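Aryl acylamidase (PDB 4YJ6) probably hydrolyses the amide bond of aryl acylamides, as a bacterial member of the amidase signature enzyme family. Local coordinates at residues A[380-383]-A[384-388]; A[272-275]-A[276-279]; A[423-426]-A[427-430]; A[314-317]-A[318-322]; A[368-371]-A[372-376]. One frame throughout, in Å; residues are numbered along the deposited sequence.

Contact 1: residues A[380-383]-A[384-388]; sequences TVFD and CMNGV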
loop_
_atom_site.group_PDB
_atom_site.type_symbol
_atom_site.label_atom_id
_atom_site.label_comp_id
_atom_site.label_asym_id
_atom_site.label_seq_id
_atom_site.Cartn_x
_atom_site.Cartn_y
_atom_site.Cartn_z
ATOM N N THR A 380 5.383 -15.496 -17.948
ATOM C CA THR A 380 5.781 -14.657 -19.072
ATOM C C THR A 380 6.071 -13.228 -18.610
ATOM O O THR A 380 7.073 -12.608 -19.012
ATOM C CB THR A 380 4.690 -14.675 -20.151
ATOM O OG1 THR A 380 4.502 -16.037 -20.579
ATOM C CG2 THR A 380 5.140 -13.846 -21.378
ATOM N N VAL A 381 5.190 -12.697 -17.759
ATOM C CA VAL A 381 5.413 -11.352 -17.238
ATOM C C VAL A 381 6.662 -11.276 -16.381
ATOM O O VAL A 381 7.436 -10.339 -16.503
ATOM C CB VAL A 381 4.198 -10.869 -16.455
ATOM C CG1 VAL A 381 4.504 -9.544 -15.668
ATOM C CG2 VAL A 381 3.046 -10.719 -17.464
ATOM N N PHE A 382 6.824 -12.254 -15.487
ATOM C CA PHE A 382 8.033 -12.394 -14.692
ATOM C C PHE A 382 9.261 -12.379 -15.598
ATOM O O PHE A 382 10.204 -11.646 -15.325
ATOM C CB PHE A 382 7.876 -13.701 -13.900
ATOM C CG PHE A 382 9.112 -14.203 -13.196
ATOM C CD1 PHE A 382 9.620 -13.565 -12.074
ATOM C CD2 PHE A 382 9.675 -15.422 -13.578
ATOM C CE1 PHE A 382 10.727 -14.119 -11.368
ATOM C CE2 PHE A 382 10.767 -15.991 -12.871
ATOM C CZ PHE A 382 11.288 -15.331 -11.757
ATOM N N ASP A 383 9.242 -13.145 -16.691
ATOM C CA ASP A 383 10.443 -13.233 -17.520
ATOM C C ASP A 383 10.643 -11.924 -18.303
ATOM O O ASP A 383 11.780 -11.546 -18.595
ATOM C CB ASP A 383 10.355 -14.432 -18.479
ATOM C CG ASP A 383 10.857 -15.720 -17.847
ATOM O OD1 ASP A 383 11.597 -15.642 -16.849
ATOM O OD2 ASP A 383 10.497 -16.790 -18.349
ATOM N N CYS A 384 9.559 -11.200 -18.592
ATOM C CA CYS A 384 9.709 -9.903 -19.276
ATOM C C CYS A 384 10.371 -8.920 -18.329
ATOM O O CYS A 384 11.238 -8.161 -18.715
ATOM C CB CYS A 384 8.367 -9.344 -19.736
ATOM S SG CYS A 384 7.641 -10.257 -21.158
HETATM N N MSE A 385 9.984 -8.957 -17.058
HETATM C CA MSE A 385 10.670 -8.116 -16.073
HETATM C C MSE A 385 12.135 -8.504 -15.963
HETATM O O MSE A 385 13.028 -7.640 -15.931
HETATM C CB MSE A 385 10.050 -8.305 -14.698
HETATM C CG MSE A 385 8.784 -7.616 -14.567
HETATM SE SE MSE A 385 9.135 -5.674 -14.457
HETATM C CE MSE A 385 7.232 -5.224 -14.319
ATOM N N ASN A 386 12.389 -9.804 -15.896
ATOM C CA ASN A 386 13.755 -10.281 -15.750
ATOM C C ASN A 386 14.622 -9.839 -16.946
ATOM O O ASN A 386 15.805 -9.577 -16.788
ATOM C CB ASN A 386 13.796 -11.811 -15.655
ATOM C CG ASN A 386 13.360 -12.328 -14.276
ATOM O OD1 ASN A 386 12.782 -13.426 -14.153
ATOM N ND2 ASN A 386 13.594 -11.543 -13.276
ATOM N N GLY A 387 14.031 -9.796 -18.128
ATOM C CA GLY A 387 14.777 -9.367 -19.319
ATOM C C GLY A 387 15.265 -7.934 -19.163
ATOM O O GLY A 387 16.341 -7.577 -19.631
ATOM N N VAL A 388 14.465 -7.086 -18.519
ATOM C CA VAL A 388 14.917 -5.733 -18.224
ATOM C C VAL A 388 16.095 -5.766 -17.253
ATOM O O VAL A 388 17.110 -5.104 -17.465
ATOM C CB VAL A 388 13.753 -4.894 -17.641
ATOM C CG1 VAL A 388 14.250 -3.554 -17.048
ATOM C CG2 VAL A 388 12.698 -4.642 -18.741
#
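Asn386 sets its amide oxygen over the ring of Phe382, one turn earlier in helix 368-389. Following the asparagine outward, CB lies 3.6 Å from Phe382 O and about as far from Asp383 O, wedged against the preceding turn. CG comes closer, 3.4 Å from Phe382 O. From there the amide divides: ND2 turns away from that carbonyl, while OD1 stays 3.3 Å from Phe382 O, two acceptors with no hydrogen bond between them. OD1 also stands over the centre of the phenyl ring, with CZ its nearest ring atom at 3.4 Å. Amide and ring planes are 74° apart, so the oxygen, and not the flat of the amide, meets the ring face. Phe382 CG is anti to the backbone N (chi1 169°), which tips the ring, from CB onward, toward the next turn while it stands out from the helix, one face turned to Asn386. The carboxylate of Asp383 brings its OD1 to 3.7 Å from Asn386 OD1. On another side of the helix, Val381 and Met385, a selenomethionine, pack on helix 434-439. Regular i to i+4 bonds, among them Asn386 N to Phe382 O at 2.9 Å, tie the turns together. Since Asn386 OD1 sits among a carbonyl, a carboxylate and a pi face, all electron-rich, its contacts here probably contribute little electrostatic attraction, and the helical backbone keeps the pair in place.

Contact 2: residues A[272-275]-A[276-279]; sequences GLTL and NYGV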
loop_
_atom_site.group_PDB
_atom_site.type_symbol
_atom_site.label_atom_id
_atom_site.label_comp_id
_atom_site.label_asym_id
_atom_site.label_seq_id
_atom_site.Cartn_x
_atom_site.Cartn_y
_atom_site.Cartn_z
ATOM N N GLY A 272 16.071 1.925 -17.018
ATOM C CA GLY A 272 15.137 1.788 -18.126
ATOM C C GLY A 272 13.862 2.548 -17.818
ATOM O O GLY A 272 13.528 2.736 -16.652
ATOM N N LEU A 273 13.205 3.071 -18.867
ATOM C CA LEU A 273 11.994 3.886 -18.697
ATOM C C LEU A 273 10.901 3.343 -19.620
ATOM O O LEU A 273 11.158 3.033 -20.790
ATOM C CB LEU A 273 12.307 5.351 -19.074
ATOM C CG LEU A 273 11.109 6.287 -19.151
ATOM C CD1 LEU A 273 10.424 6.411 -17.802
ATOM C CD2 LEU A 273 11.573 7.683 -19.683
ATOM N N THR A 274 9.686 3.181 -19.093
ATOM C CA THR A 274 8.531 2.884 -19.952
ATOM C C THR A 274 7.374 3.762 -19.526
ATOM O O THR A 274 7.190 4.004 -18.339
ATOM C CB THR A 274 8.120 1.409 -19.869
ATOM O OG1 THR A 274 6.980 1.188 -20.707
ATOM C CG2 THR A 274 7.814 0.969 -18.379
ATOM N N LEU A 275 6.599 4.282 -20.479
ATOM C CA LEU A 275 5.448 5.091 -20.098
ATOM C C LEU A 275 4.142 4.308 -20.013
ATOM O O LEU A 275 3.135 4.845 -19.581
ATOM C CB LEU A 275 5.313 6.300 -21.051
ATOM C CG LEU A 275 6.590 7.149 -21.068
ATOM C CD1 LEU A 275 6.453 8.270 -22.110
ATOM C CD2 LEU A 275 6.928 7.729 -19.680
ATOM N N ASN A 276 4.138 3.034 -20.412
ATOM C CA ASN A 276 2.911 2.260 -20.400
ATOM C C ASN A 276 3.148 0.759 -20.457
ATOM O O ASN A 276 2.206 -0.006 -20.678
ATOM C CB ASN A 276 2.037 2.672 -21.610
ATOM C CG ASN A 276 2.755 2.499 -22.935
ATOM O OD1 ASN A 276 3.844 1.916 -23.029
ATOM N ND2 ASN A 276 2.163 3.094 -23.991
ATOM N N TYR A 277 4.394 0.337 -20.182
ATOM C CA TYR A 277 4.797 -1.071 -20.276
ATOM C C TYR A 277 4.442 -1.688 -21.616
ATOM O O TYR A 277 4.349 -2.917 -21.740
ATOM C CB TYR A 277 4.159 -1.914 -19.147
ATOM C CG TYR A 277 4.483 -1.484 -17.727
ATOM C CD1 TYR A 277 5.619 -1.984 -17.057
ATOM C CD2 TYR A 277 3.656 -0.646 -17.032
ATOM C CE1 TYR A 277 5.902 -1.638 -15.714
ATOM C CE2 TYR A 277 3.918 -0.305 -15.665
ATOM C CZ TYR A 277 5.053 -0.798 -15.020
ATOM O OH TYR A 277 5.299 -0.448 -13.687
ATOM N N GLY A 278 4.296 -0.829 -22.631
ATOM C CA GLY A 278 3.984 -1.277 -23.980
ATOM C C GLY A 278 2.587 -1.813 -24.203
ATOM O O GLY A 278 2.248 -2.173 -25.339
ATOM N N VAL A 279 1.777 -1.917 -23.148
ATOM C CA VAL A 279 0.470 -2.563 -23.269
ATOM C C VAL A 279 -0.697 -1.795 -22.640
ATOM O O VAL A 279 -1.834 -2.124 -22.942
ATOM C CB VAL A 279 0.447 -3.990 -22.645
ATOM C CG1 VAL A 279 1.395 -4.911 -23.404
ATOM C CG2 VAL A 279 0.860 -3.939 -21.182
#
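Thr274 points into the turn that follows it, offering its hydroxyl to two backbone N-H groups and its methyl to the ring of Tyr277. The polar contacts centre on OG1: with this oxygen opposite its own backbone N (chi1 179°), the hydroxyl is carried to the N-H groups of Asn276 and Tyr277. Asn276 N approaches Thr274 OG1 at 3.4 Å and Tyr277 N approaches the same oxygen at 2.8 Å; both hydrogen bonds are weak, the first through its length and the second through a bent N-H...O angle of 125°. A firmer bond lies just beyond, where Gly278 N donates to Asn276 OD1 at 2.8 Å, arriving 49° out of the amide's carbonyl plane. The backbone bond from Val279 N to Asn276 O, 3.2 Å, closes the same bend.

The apolar component is a CH-pi contact. Thr274 CG2 lies over one face of the Tyr277 ring, 4.2 Å from its centroid. The methyl sits 3.9 Å above the ring plane, offset toward the rim, and the two side chains cross at about a right angle. Ala397 of the adjacent strand 394-398, Leu309 and Met432 also touch the tyrosine, embedding it between the sheet and neighbouring loops.

The positive phi of Tyr277 and Gly278, with the Val279 to Asn276 bond, makes a type I' beta turn at 276-279, a kink after which the chain resumes roughly its earlier course. Asn276 to Gly278 form an Asx turn, placed where strand 270-273 ends and the beta-alpha-beta crossover through helix 284-299 to the parallel strand 303-306 begins.

Contact 3: residues A[423-426]-A[427-430]; sequences EIDP and LIGW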
loop_
_atom_site.group_PDB
_atom_site.type_symbol
_atom_site.label_atom_id
_atom_site.label_comp_id
_atom_site.label_asym_id
_atom_site.label_seq_id
_atom_site.Cartn_x
_atom_site.Cartn_y
_atom_site.Cartn_z
ATOM N N GLU A 423 -10.967 0.143 -23.656
ATOM C CA GLU A 423 -11.629 -0.467 -22.509
ATOM C C GLU A 423 -10.561 -0.941 -21.537
ATOM O O GLU A 423 -9.544 -1.495 -21.947
ATOM C CB GLU A 423 -12.473 -1.679 -22.924
ATOM C CG GLU A 423 -13.815 -1.333 -23.587
ATOM C CD GLU A 423 -14.746 -0.587 -22.633
ATOM O OE1 GLU A 423 -15.167 -1.157 -21.585
ATOM O OE2 GLU A 423 -15.009 0.594 -22.928
ATOM N N ILE A 424 -10.859 -0.791 -20.256
ATOM C CA ILE A 424 -9.925 -1.232 -19.222
ATOM C C ILE A 424 -10.763 -1.644 -18.024
ATOM O O ILE A 424 -11.846 -1.068 -17.771
ATOM C CB ILE A 424 -8.904 -0.125 -18.892
ATOM C CG1 ILE A 424 -7.734 -0.676 -18.057
ATOM C CG2 ILE A 424 -9.534 1.091 -18.182
ATOM C CD1 ILE A 424 -6.488 0.232 -18.186
ATOM N N ASP A 425 -10.299 -2.667 -17.303
ATOM C CA ASP A 425 -11.025 -3.147 -16.133
ATOM C C ASP A 425 -11.065 -2.049 -15.044
ATOM O O ASP A 425 -10.030 -1.505 -14.634
ATOM C CB ASP A 425 -10.336 -4.400 -15.593
ATOM C CG ASP A 425 -11.086 -5.013 -14.423
ATOM O OD1 ASP A 425 -10.980 -4.467 -13.321
ATOM O OD2 ASP A 425 -11.776 -6.030 -14.608
ATOM N N PRO A 426 -12.270 -1.682 -14.601
ATOM C CA PRO A 426 -12.383 -0.529 -13.717
ATOM C C PRO A 426 -11.954 -0.843 -12.286
ATOM O O PRO A 426 -11.714 0.100 -11.529
ATOM C CB PRO A 426 -13.886 -0.211 -13.756
ATOM C CG PRO A 426 -14.524 -1.504 -14.011
ATOM C CD PRO A 426 -13.596 -2.226 -14.955
ATOM N N LEU A 427 -11.850 -2.120 -11.938
ATOM C CA LEU A 427 -11.399 -2.480 -10.580
ATOM C C LEU A 427 -9.887 -2.392 -10.471
ATOM O O LEU A 427 -9.353 -1.843 -9.516
ATOM C CB LEU A 427 -11.824 -3.904 -10.213
ATOM C CG LEU A 427 -13.296 -4.274 -10.402
ATOM C CD1 LEU A 427 -13.514 -5.691 -9.870
ATOM C CD2 LEU A 427 -14.211 -3.261 -9.675
ATOM N N ILE A 428 -9.170 -2.929 -11.454
ATOM C CA ILE A 428 -7.734 -3.073 -11.281
ATOM C C ILE A 428 -6.949 -2.822 -12.573
ATOM O O ILE A 428 -5.725 -2.774 -12.561
ATOM C CB ILE A 428 -7.406 -4.500 -10.763
ATOM C CG1 ILE A 428 -6.043 -4.570 -10.069
ATOM C CG2 ILE A 428 -7.415 -5.502 -11.909
ATOM C CD1 ILE A 428 -5.987 -3.784 -8.733
ATOM N N GLY A 429 -7.635 -2.685 -13.700
ATOM C CA GLY A 429 -6.916 -2.664 -14.983
ATOM C C GLY A 429 -5.925 -1.532 -15.173
ATOM O O GLY A 429 -4.925 -1.691 -15.908
ATOM N N TRP A 430 -6.245 -0.370 -14.589
ATOM C CA TRP A 430 -5.395 0.816 -14.685
ATOM C C TRP A 430 -4.303 0.822 -13.584
ATOM O O TRP A 430 -3.466 1.732 -13.518
ATOM C CB TRP A 430 -6.285 2.080 -14.562
ATOM C CG TRP A 430 -7.268 1.933 -13.401
ATOM C CD1 TRP A 430 -8.482 1.312 -13.430
ATOM C CD2 TRP A 430 -7.069 2.361 -12.044
ATOM N NE1 TRP A 430 -9.050 1.323 -12.169
ATOM C CE2 TRP A 430 -8.209 1.986 -11.313
ATOM C CE3 TRP A 430 -6.043 3.054 -11.388
ATOM C CZ2 TRP A 430 -8.339 2.242 -9.926
ATOM C CZ3 TRP A 430 -6.174 3.326 -10.033
ATOM C CH2 TRP A 430 -7.319 2.937 -9.324
#
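Asp425 OD1 receives the backbone N-H groups of Leu427 and Ile428, while Trp430 stands edge-on to Pro426 O. A trans first torsion (chi1 -176°) carries the carboxylate of Asp425 over the residues that follow. Leu427 N comes from above the carboxylate plane at 2.9 Å from OD1, whereas Ile428 N meets OD1 on its anti side at 3.0 Å, much nearer that plane. The first of these makes an Asx turn, and the i+4 to i backbone bond from Gly429 N to Asp425 O, 2.8 Å, closes an alpha-turn around it. This bend belongs to the irregular segment between strand 422-423 and helix 434-439.

Trp430 turns its indole back along the loop, so that NE1 points at Pro426 O. The bond is 3.0 Å long and almost straight, with an N-H...O angle of 177°. Its acceptor lies in the indole plane, yet the donor stands 65° out of the proline's carbonyl plane, so the indole reaches the C=O from above. Beside this bond, Trp430 CD1 approaches Asp425 O at 3.4 Å. The ring of Trp194 meets the indole nearly parallel.

Ile424 packs against the far end of the bend: its CD1 rests 3.4 Å from Gly429 O and 4.1 Å from Trp430 CB. The side chain of Ile428 faces Ser319 and Trp322 of helix 315-339, about 5 Å from a bound phosphate that probably came from the crystallisation liquor.

Contact 4: residues A[314-317]-A[318-322]; sequences SQKQ and MSDAW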
loop_
_atom_site.group_PDB
_atom_site.type_symbol
_atom_site.label_atom_id
_atom_site.label_comp_id
_atom_site.label_asym_id
_atom_site.label_seq_id
_atom_site.Cartn_x
_atom_site.Cartn_y
_atom_site.Cartn_z
ATOM N N SER A 314 -2.298 -9.031 -23.876
ATOM C CA SER A 314 -2.966 -7.743 -23.775
ATOM C C SER A 314 -3.185 -7.383 -22.307
ATOM O O SER A 314 -3.204 -8.247 -21.429
ATOM C CB SER A 314 -4.338 -7.774 -24.460
ATOM O OG SER A 314 -5.214 -8.592 -23.717
ATOM N N GLN A 315 -3.375 -6.103 -22.040
ATOM C CA GLN A 315 -3.677 -5.703 -20.662
ATOM C C GLN A 315 -4.992 -6.305 -20.113
ATOM O O GLN A 315 -5.071 -6.616 -18.929
ATOM C CB GLN A 315 -3.624 -4.191 -20.522
ATOM C CG GLN A 315 -4.567 -3.421 -21.461
ATOM C CD GLN A 315 -5.906 -3.119 -20.806
ATOM O OE1 GLN A 315 -6.152 -3.507 -19.681
ATOM N NE2 GLN A 315 -6.771 -2.399 -21.514
ATOM N N LYS A 316 -6.008 -6.510 -20.950
ATOM C CA LYS A 316 -7.194 -7.235 -20.498
ATOM C C LYS A 316 -6.878 -8.664 -20.130
ATOM O O LYS A 316 -7.396 -9.166 -19.146
ATOM C CB LYS A 316 -8.316 -7.231 -21.566
ATOM C CG LYS A 316 -9.535 -8.041 -21.092
ATOM C CD LYS A 316 -10.722 -7.902 -22.057
ATOM C CE LYS A 316 -12.059 -8.255 -21.358
ATOM N NZ LYS A 316 -12.203 -9.692 -20.930
ATOM N N GLN A 317 -6.042 -9.344 -20.912
ATOM C CA GLN A 317 -5.699 -10.718 -20.563
ATOM C C GLN A 317 -5.023 -10.762 -19.193
ATOM O O GLN A 317 -5.303 -11.642 -18.398
ATOM C CB GLN A 317 -4.757 -11.302 -21.604
ATOM C CG GLN A 317 -5.515 -11.716 -22.881
ATOM C CD GLN A 317 -4.553 -12.186 -23.974
ATOM O OE1 GLN A 317 -3.557 -11.536 -24.270
ATOM N NE2 GLN A 317 -4.858 -13.331 -24.570
HETATM N N MSE A 318 -4.135 -9.807 -18.934
HETATM C CA MSE A 318 -3.428 -9.792 -17.658
HETATM C C MSE A 318 -4.336 -9.448 -16.480
HETATM O O MSE A 318 -4.254 -10.094 -15.430
HETATM C CB MSE A 318 -2.270 -8.810 -17.742
HETATM C CG MSE A 318 -1.298 -9.263 -18.766
HETATM SE SE MSE A 318 0.356 -8.321 -18.451
HETATM C CE MSE A 318 -0.239 -6.487 -18.889
ATOM N N SER A 319 -5.182 -8.425 -16.616
ATOM C CA SER A 319 -6.069 -8.094 -15.514
ATOM C C SER A 319 -7.073 -9.203 -15.232
ATOM O O SER A 319 -7.401 -9.459 -14.058
ATOM C CB SER A 319 -6.796 -6.746 -15.711
ATOM O OG SER A 319 -7.722 -6.794 -16.803
ATOM N N ASP A 320 -7.582 -9.853 -16.278
ATOM C CA ASP A 320 -8.474 -10.993 -16.051
ATOM C C ASP A 320 -7.766 -12.111 -15.260
ATOM O O ASP A 320 -8.351 -12.701 -14.347
ATOM C CB ASP A 320 -8.970 -11.593 -17.376
ATOM C CG ASP A 320 -10.065 -10.766 -18.057
ATOM O OD1 ASP A 320 -10.638 -9.852 -17.434
ATOM O OD2 ASP A 320 -10.359 -11.061 -19.246
ATOM N N ALA A 321 -6.512 -12.396 -15.605
ATOM C CA ALA A 321 -5.742 -13.427 -14.888
ATOM C C ALA A 321 -5.534 -13.005 -13.445
ATOM O O ALA A 321 -5.671 -13.818 -12.519
ATOM C CB ALA A 321 -4.367 -13.662 -15.561
ATOM N N TRP A 322 -5.183 -11.742 -13.230
ATOM C CA TRP A 322 -5.059 -11.240 -11.831
ATOM C C TRP A 322 -6.341 -11.416 -11.039
ATOM O O TRP A 322 -6.328 -11.929 -9.905
ATOM C CB TRP A 322 -4.687 -9.755 -11.837
ATOM C CG TRP A 322 -4.423 -9.221 -10.413
ATOM C CD1 TRP A 322 -3.221 -9.237 -9.732
ATOM C CD2 TRP A 322 -5.362 -8.594 -9.540
ATOM N NE1 TRP A 322 -3.379 -8.676 -8.497
ATOM C CE2 TRP A 322 -4.681 -8.269 -8.351
ATOM C CE3 TRP A 322 -6.736 -8.303 -9.636
ATOM C CZ2 TRP A 322 -5.312 -7.654 -7.276
ATOM C CZ3 TRP A 322 -7.367 -7.700 -8.581
ATOM C CH2 TRP A 322 -6.659 -7.379 -7.394
HETATM O O HOH W 1 -8.342 -4.489 -18.290
HETATM O O HOH W 2 -13.040 -8.870 -17.866
#
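Lys316 and Asp320 form an i to i+4 salt bridge on the exposed flank of helix 315-339. The lysine runs extended from CB to CE and then bends at its last torsion (chi4 -66°), which hooks NZ back onto Asp320 OD2 at 2.8 Å. The ammonium uses the syn lone pair of that oxygen. The other carboxylate oxygen, OD1, accepts a bond from a water 2.6 Å away, and the same water is weakly bonded to Lys316 NZ, closing a small bridge around the ion pair.

Ser319 OG stands between the backbone N and the carbonyl carbon (chi1 67°), the crowded position, alongside the backbone of the preceding turn. A second water donates both to this hydroxyl and to Gln315 OE1, while Gln315 NE2 is held by Glu422 OE2 and Glu423 O, so both ends of that amide are engaged.

Met318, a selenomethionine, is extended as far as the selenium and bent at chi3 (-67°). The bend brings CE to 3.9 Å from Gln315 CA; nearer the backbone, CG is 3.4 Å from Ser314 O. Val279, Leu377, Val381 and Leu435 are among its neighbours on the buried side.

At the start of the helix Gln317 is extended beyond CG and reaches back, receiving Ser314 N on an in-plane lone pair of OE1 at 2.8 Å. In return Gln317 N donates to Ser314 OG at 3.0 Å. These reciprocal bonds make a capping box, with Ser314 as the N-cap of helix 315-339.

Contact 5: residues A[368-371]-A[372-376]; sequences VQQI and SADQL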
loop_
_atom_site.group_PDB
_atom_site.type_symbol
_atom_site.label_atom_id
_atom_site.label_comp_id
_atom_site.label_asym_id
_atom_site.label_seq_id
_atom_site.Cartn_x
_atom_site.Cartn_y
_atom_site.Cartn_z
ATOM N N VAL A 368 -8.375 -26.695 -14.111
ATOM C CA VAL A 368 -6.937 -26.757 -13.955
ATOM C C VAL A 368 -6.284 -26.156 -15.217
ATOM O O VAL A 368 -5.236 -25.546 -15.114
ATOM C CB VAL A 368 -6.448 -28.209 -13.644
ATOM C CG1 VAL A 368 -6.753 -29.154 -14.794
ATOM C CG2 VAL A 368 -4.958 -28.239 -13.309
ATOM N N GLN A 369 -6.918 -26.302 -16.377
ATOM C CA GLN A 369 -6.388 -25.692 -17.607
ATOM C C GLN A 369 -6.337 -24.170 -17.462
ATOM O O GLN A 369 -5.362 -23.548 -17.854
ATOM C CB GLN A 369 -7.229 -26.086 -18.818
ATOM C CG GLN A 369 -7.082 -27.574 -19.198
ATOM C CD GLN A 369 -7.898 -28.523 -18.309
ATOM O OE1 GLN A 369 -8.858 -28.121 -17.642
ATOM N NE2 GLN A 369 -7.503 -29.795 -18.296
ATOM N N GLN A 370 -7.385 -23.576 -16.885
ATOM C CA GLN A 370 -7.423 -22.130 -16.724
ATOM C C GLN A 370 -6.391 -21.661 -15.706
ATOM O O GLN A 370 -5.729 -20.631 -15.903
ATOM C CB GLN A 370 -8.813 -21.653 -16.273
ATOM C CG GLN A 370 -8.899 -20.138 -16.108
ATOM C CD GLN A 370 -8.784 -19.422 -17.438
ATOM O OE1 GLN A 370 -9.750 -19.374 -18.205
ATOM N NE2 GLN A 370 -7.602 -18.882 -17.732
ATOM N N ILE A 371 -6.289 -22.386 -14.595
ATOM C CA ILE A 371 -5.272 -22.104 -13.595
ATOM C C ILE A 371 -3.885 -22.125 -14.232
ATOM O O ILE A 371 -3.087 -21.199 -14.036
ATOM C CB ILE A 371 -5.351 -23.138 -12.441
ATOM C CG1 ILE A 371 -6.618 -22.896 -11.625
ATOM C CG2 ILE A 371 -4.106 -23.031 -11.548
ATOM C CD1 ILE A 371 -6.885 -24.027 -10.638
ATOM N N SER A 372 -3.638 -23.131 -15.068
ATOM C CA SER A 372 -2.326 -23.301 -15.698
ATOM C C SER A 372 -2.060 -22.170 -16.677
ATOM O O SER A 372 -0.945 -21.690 -16.788
ATOM C CB SER A 372 -2.231 -24.660 -16.425
ATOM O OG SER A 372 -2.394 -25.722 -15.495
ATOM N N ALA A 373 -3.090 -21.761 -17.412
ATOM C CA ALA A 373 -2.920 -20.684 -18.377
ATOM C C ALA A 373 -2.552 -19.384 -17.652
ATOM O O ALA A 373 -1.729 -18.609 -18.140
ATOM C CB ALA A 373 -4.185 -20.507 -19.187
ATOM N N ASP A 374 -3.167 -19.145 -16.497
ATOM C CA ASP A 374 -2.859 -17.935 -15.733
ATOM C C ASP A 374 -1.421 -18.003 -15.208
ATOM O O ASP A 374 -0.728 -16.984 -15.171
ATOM C CB ASP A 374 -3.862 -17.742 -14.591
ATOM C CG ASP A 374 -5.263 -17.402 -15.117
ATOM O OD1 ASP A 374 -5.377 -17.103 -16.316
ATOM O OD2 ASP A 374 -6.241 -17.454 -14.361
ATOM N N GLN A 375 -0.988 -19.188 -14.793
ATOM C CA GLN A 375 0.386 -19.386 -14.328
ATOM C C GLN A 375 1.405 -19.162 -15.436
ATOM O O GLN A 375 2.489 -18.618 -15.195
ATOM C CB GLN A 375 0.547 -20.798 -13.766
ATOM C CG GLN A 375 -0.201 -20.977 -12.426
ATOM C CD GLN A 375 -0.307 -22.424 -11.987
ATOM O OE1 GLN A 375 0.022 -23.336 -12.730
ATOM N NE2 GLN A 375 -0.798 -22.631 -10.781
ATOM N N LEU A 376 1.082 -19.592 -16.659
ATOM C CA LEU A 376 1.943 -19.323 -17.811
ATOM C C LEU A 376 2.021 -17.818 -18.108
ATOM O O LEU A 376 3.081 -17.289 -18.370
ATOM C CB LEU A 376 1.382 -20.074 -19.031
ATOM C CG LEU A 376 2.065 -19.686 -20.361
ATOM C CD1 LEU A 376 3.544 -20.076 -20.325
ATOM C CD2 LEU A 376 1.362 -20.391 -21.517
#
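Two amides and one carboxylate are the flat groups that take part across this contact. Gln370 holds its amide obliquely across the carboxylate of Asp374, the planes 28° apart, and NE2 gives a weak bond to OD1 at 3.2 Å, bent to 127°. The amide of Gln375 instead has the CG2 methyl of Ile371 over one face, toward its nitrogen, with NE2 3.4 Å away. All these pairs are i to i+4 neighbours in the first turns of helix 368-389, on a largely exposed part of the protein.

Gln370 can reach its partner because its chain, which leaves CB on the side away from the backbone N, bends at chi2 (68°) and turns the amide along the helix. The main partner of Asp374 lies elsewhere: its OD1 forms a salt bridge with Arg324 of helix 315-339, and Gln370 also touches that arginine. The glutamine is therefore a secondary donor beside a charge pair that joins the two helices, and the arginine would be expected to stabilise the negative charge of the aspartate.

Ile371 and Gln375 run alongside each other in the same direction from the helix. The glutamine CG lies 3.3 Å from Ile371 O, and the extended chain beyond CG carries the amide out alongside the isoleucine.

Ser372 doubles the usual helical bond. Its backbone N and its OG both donate to Val368 O, each at 2.9 Å, and they approach that carbonyl from opposite faces of its plane, while Ser372 CB rests 3.4 Å from the same oxygen.

How the contacts relate
Along the chain the order is contact 2, contact 4, contact 5, contact 1 and contact 3. Contacts 5 and 1 occupy successive parts of helix 368-389, their centres 18 Å apart, and helix 315-339, which carries contact 4, touches both: Met318 SE lies 3.7 Å from Val381 CG2, and Ala321 meets Asp374. Contact 2, leaving strand 270-273 of the large mixed sheet, joins this cluster through Val279, against Met318, and Tyr277, against Met385. Contacts 3 and 4 are the closest pair, centres 9 Å apart, linked by a probable hydrogen bond from Gln315 NE2 to Glu423 O. The first turns of helix 315-339 thus meet the loop that leaves strand 270-273, helix 368-389 and the buried loop of contact 3.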